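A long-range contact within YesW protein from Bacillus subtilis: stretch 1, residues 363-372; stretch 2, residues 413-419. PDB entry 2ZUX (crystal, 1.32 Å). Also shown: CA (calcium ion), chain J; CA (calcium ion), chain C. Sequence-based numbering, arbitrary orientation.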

# COMPACT_ATOMS: atom_id res chain seq x y z
N GLY A 363 8.33 4.67 15.89
CA GLY A 363 8.44 3.23 15.71
C GLY A 363 8.46 2.80 14.25
O GLY A 363 8.41 3.63 13.34
N ASP A 364 8.53 1.49 14.04
CA ASP A 364 8.82 0.94 12.72
C ASP A 364 7.67 0.20 12.06
O ASP A 364 7.75 -0.11 10.87
CB ASP A 364 10.03 0.01 12.77
CG ASP A 364 11.34 0.75 12.71
OD1 ASP A 364 11.41 1.87 13.25
OD2 ASP A 364 12.32 0.19 12.14
N ALA A 365 6.61 -0.09 12.81
CA ALA A 365 5.45 -0.78 12.25
C ALA A 365 4.19 -0.21 12.87
O ALA A 365 4.22 0.31 14.00
CB ALA A 365 5.55 -2.28 12.51
N LEU A 366 3.08 -0.32 12.14
CA LEU A 366 1.85 0.39 12.47
C LEU A 366 0.68 -0.30 11.80
O LEU A 366 0.76 -0.64 10.61
CB LEU A 366 1.95 1.81 11.93
CG LEU A 366 0.86 2.83 12.26
CD1 LEU A 366 0.84 3.13 13.75
CD2 LEU A 366 1.12 4.10 11.48
N HIS A 367 -0.41 -0.49 12.54
CA HIS A 367 -1.61 -1.15 12.03
C HIS A 367 -2.86 -0.41 12.50
O HIS A 367 -3.11 -0.33 13.70
CB HIS A 367 -1.64 -2.59 12.51
CG HIS A 367 -0.55 -3.40 11.91
ND1 HIS A 367 0.70 -3.54 12.48
CD2 HIS A 367 -0.49 -4.03 10.72
CE1 HIS A 367 1.46 -4.25 11.67
NE2 HIS A 367 0.76 -4.55 10.59
N THR A 368 -3.61 0.14 11.55
CA THR A 368 -4.85 0.86 11.84
C THR A 368 -6.00 0.14 11.15
O THR A 368 -6.03 0.03 9.92
CB THR A 368 -4.79 2.30 11.32
OG1 THR A 368 -3.70 2.99 11.96
CG2 THR A 368 -6.08 3.04 11.63
N GLY A 369 -6.95 -0.36 11.94
CA GLY A 369 -8.11 -1.06 11.38
C GLY A 369 -9.10 -1.32 12.48
O GLY A 369 -9.00 -0.75 13.57
N ASP A 370 -10.08 -2.17 12.21
CA ASP A 370 -10.98 -2.58 13.27
C ASP A 370 -10.39 -3.82 13.89
O ASP A 370 -10.66 -4.95 13.46
CB ASP A 370 -12.42 -2.81 12.79
CG ASP A 370 -13.37 -2.90 13.96
OD1 ASP A 370 -12.90 -2.76 15.11
OD2 ASP A 370 -14.59 -3.08 13.74
N LEU A 371 -9.53 -3.59 14.88
CA LEU A 371 -8.76 -4.65 15.51
C LEU A 371 -9.57 -5.32 16.60
O LEU A 371 -9.51 -6.54 16.78
CB LEU A 371 -7.44 -4.09 16.07
CG LEU A 371 -6.57 -3.20 15.15
CD1 LEU A 371 -5.25 -2.82 15.83
CD2 LEU A 371 -6.31 -3.88 13.80
N ASP A 372 -10.33 -4.50 17.33
CA ASP A 372 -11.25 -4.99 18.35
C ASP A 372 -12.68 -4.68 17.91
O ASP A 372 -13.16 -3.55 18.13
CB ASP A 372 -10.95 -4.35 19.71
CG ASP A 372 -11.82 -4.91 20.82
OD1 ASP A 372 -12.76 -5.69 20.52
OD2 ASP A 372 -11.57 -4.57 22.00
N VAL A 413 11.58 -2.35 19.82
CA VAL A 413 10.70 -3.37 19.25
C VAL A 413 10.47 -2.99 17.80
O VAL A 413 9.69 -2.08 17.50
CB VAL A 413 9.35 -3.48 20.02
CG1 VAL A 413 8.46 -4.57 19.40
CG2 VAL A 413 9.62 -3.78 21.50
N GLY A 414 11.18 -3.66 16.89
CA GLY A 414 11.24 -3.22 15.50
C GLY A 414 10.12 -3.69 14.59
O GLY A 414 9.97 -3.17 13.49
N ARG A 415 9.36 -4.69 15.03
CA ARG A 415 8.29 -5.27 14.22
C ARG A 415 7.06 -5.51 15.07
O ARG A 415 7.17 -5.84 16.25
CB ARG A 415 8.74 -6.60 13.62
CG ARG A 415 9.96 -6.55 12.72
CD ARG A 415 9.69 -5.78 11.44
NE ARG A 415 10.76 -6.02 10.49
CZ ARG A 415 10.76 -6.98 9.57
NH1 ARG A 415 9.73 -7.80 9.44
NH2 ARG A 415 11.81 -7.11 8.77
N GLY A 416 5.89 -5.35 14.46
CA GLY A 416 4.63 -5.74 15.08
C GLY A 416 3.62 -6.04 14.01
O GLY A 416 3.66 -5.41 12.95
N MET A 417 2.73 -6.99 14.29
CA MET A 417 1.70 -7.39 13.34
C MET A 417 0.32 -7.39 13.96
O MET A 417 0.18 -7.53 15.17
CB MET A 417 2.01 -8.77 12.78
CG MET A 417 2.55 -8.76 11.36
SD MET A 417 1.34 -8.25 10.13
CE MET A 417 0.18 -9.62 10.21
N ALA A 418 -0.69 -7.23 13.11
CA ALA A 418 -2.08 -7.34 13.53
C ALA A 418 -2.81 -8.15 12.47
O ALA A 418 -2.75 -7.81 11.28
CB ALA A 418 -2.70 -5.97 13.66
N ALA A 419 -3.48 -9.21 12.90
CA ALA A 419 -4.26 -10.08 12.01
C ALA A 419 -5.10 -11.04 12.83
O ALA A 419 -4.67 -11.50 13.89
CB ALA A 419 -3.34 -10.87 11.08
CA CA J . -13.23 -1.48 17.06
CA CA C . 12.99 3.32 13.16
O HOH W 1 9.84 0.38 16.28
O HOH W 2 12.20 -2.76 12.12
O HOH W 3 14.31 1.79 12.51
O HOH W 4 -15.42 -1.83 16.05
O HOH W 5 14.76 4.57 13.24

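No direct hydrogen bond joins the two stretches, although the strands ending at Gly369 and Ala419 run in nearly the same direction, with an angle of 22° between them. Their axes come no closer than 6.9 Å, too far for the backbone ladder of a β-sheet. The space between the strands is filled instead by side chains, and the polar links that do exist are made through water near the beginning of each stretch.

Two waters form these bridges. Water 1 donates to Val413 O at 2.7 Å and accepts a weak hydrogen bond from Asp364 N at 2.8 Å, so that it joins one backbone to the other. Water 2 donates to both Asp364 OD2, at 3.0 Å, and Gly414 O, at 2.6 Å; a water is needed here because carboxylate and carbonyl are both acceptors and cannot bond to each other directly. The Asp364 side chain, with chi1 in the m well, also serves a calcium ion: OD1 binds the chain C ion at 2.1 Å, while OD2 accepts a hydrogen bond at 2.6 Å from water 3, itself a ligand of that ion. One carboxylate thus ties the metal site to the water-mediated contact. The CA-to-CB bond of Asp364 points toward the second stretch, and its CB packs 3.3 Å from Gly414 O.

Beyond the waters the contact is made by packing. In the first strand the side chains alternate: His367 points toward the second stretch, whereas Leu366 and Thr368 point away and make no contact with it. Ala365, just before them, also points toward it, and its CB lies 3.7 Å from Gly416 N. The backbones are close here, with Ala365 CA 5.7 Å from Arg415 CA, and the Ala365 side chain ends at the CB that meets Gly416 N. Arg415 itself points away, and its guanidinium group is hydrogen-bonded elsewhere in the structure.

His367 has the most area covered by the other stretch, 70 Å² of the residue. Its side chain, with chi1 in the m well, reaches along Gly416, Met417 and Ala418, and Ala418 N and Met417 C lie over one face of the ring. The CA-to-CB bond of Met417 points away, yet its side chain folds back to place SD 4.6 Å from the centroid of the His367 ring, 53° off the ring normal, an oblique sulfur-aromatic contact.

Ala418 points toward the first stretch, and its CB meets two side chains: it lies 3.7 Å from His367 CB and 4.2 Å from Leu371 CD2. Leu371 follows the strand, and although its CA-to-CB bond points sideways, its end comes nearer to Ala418 and extends the apolar packing. This packing has a cost, since Ala418 N is buried without a hydrogen-bonding partner. Altogether the two stretches bury 312 Å², counting both sides.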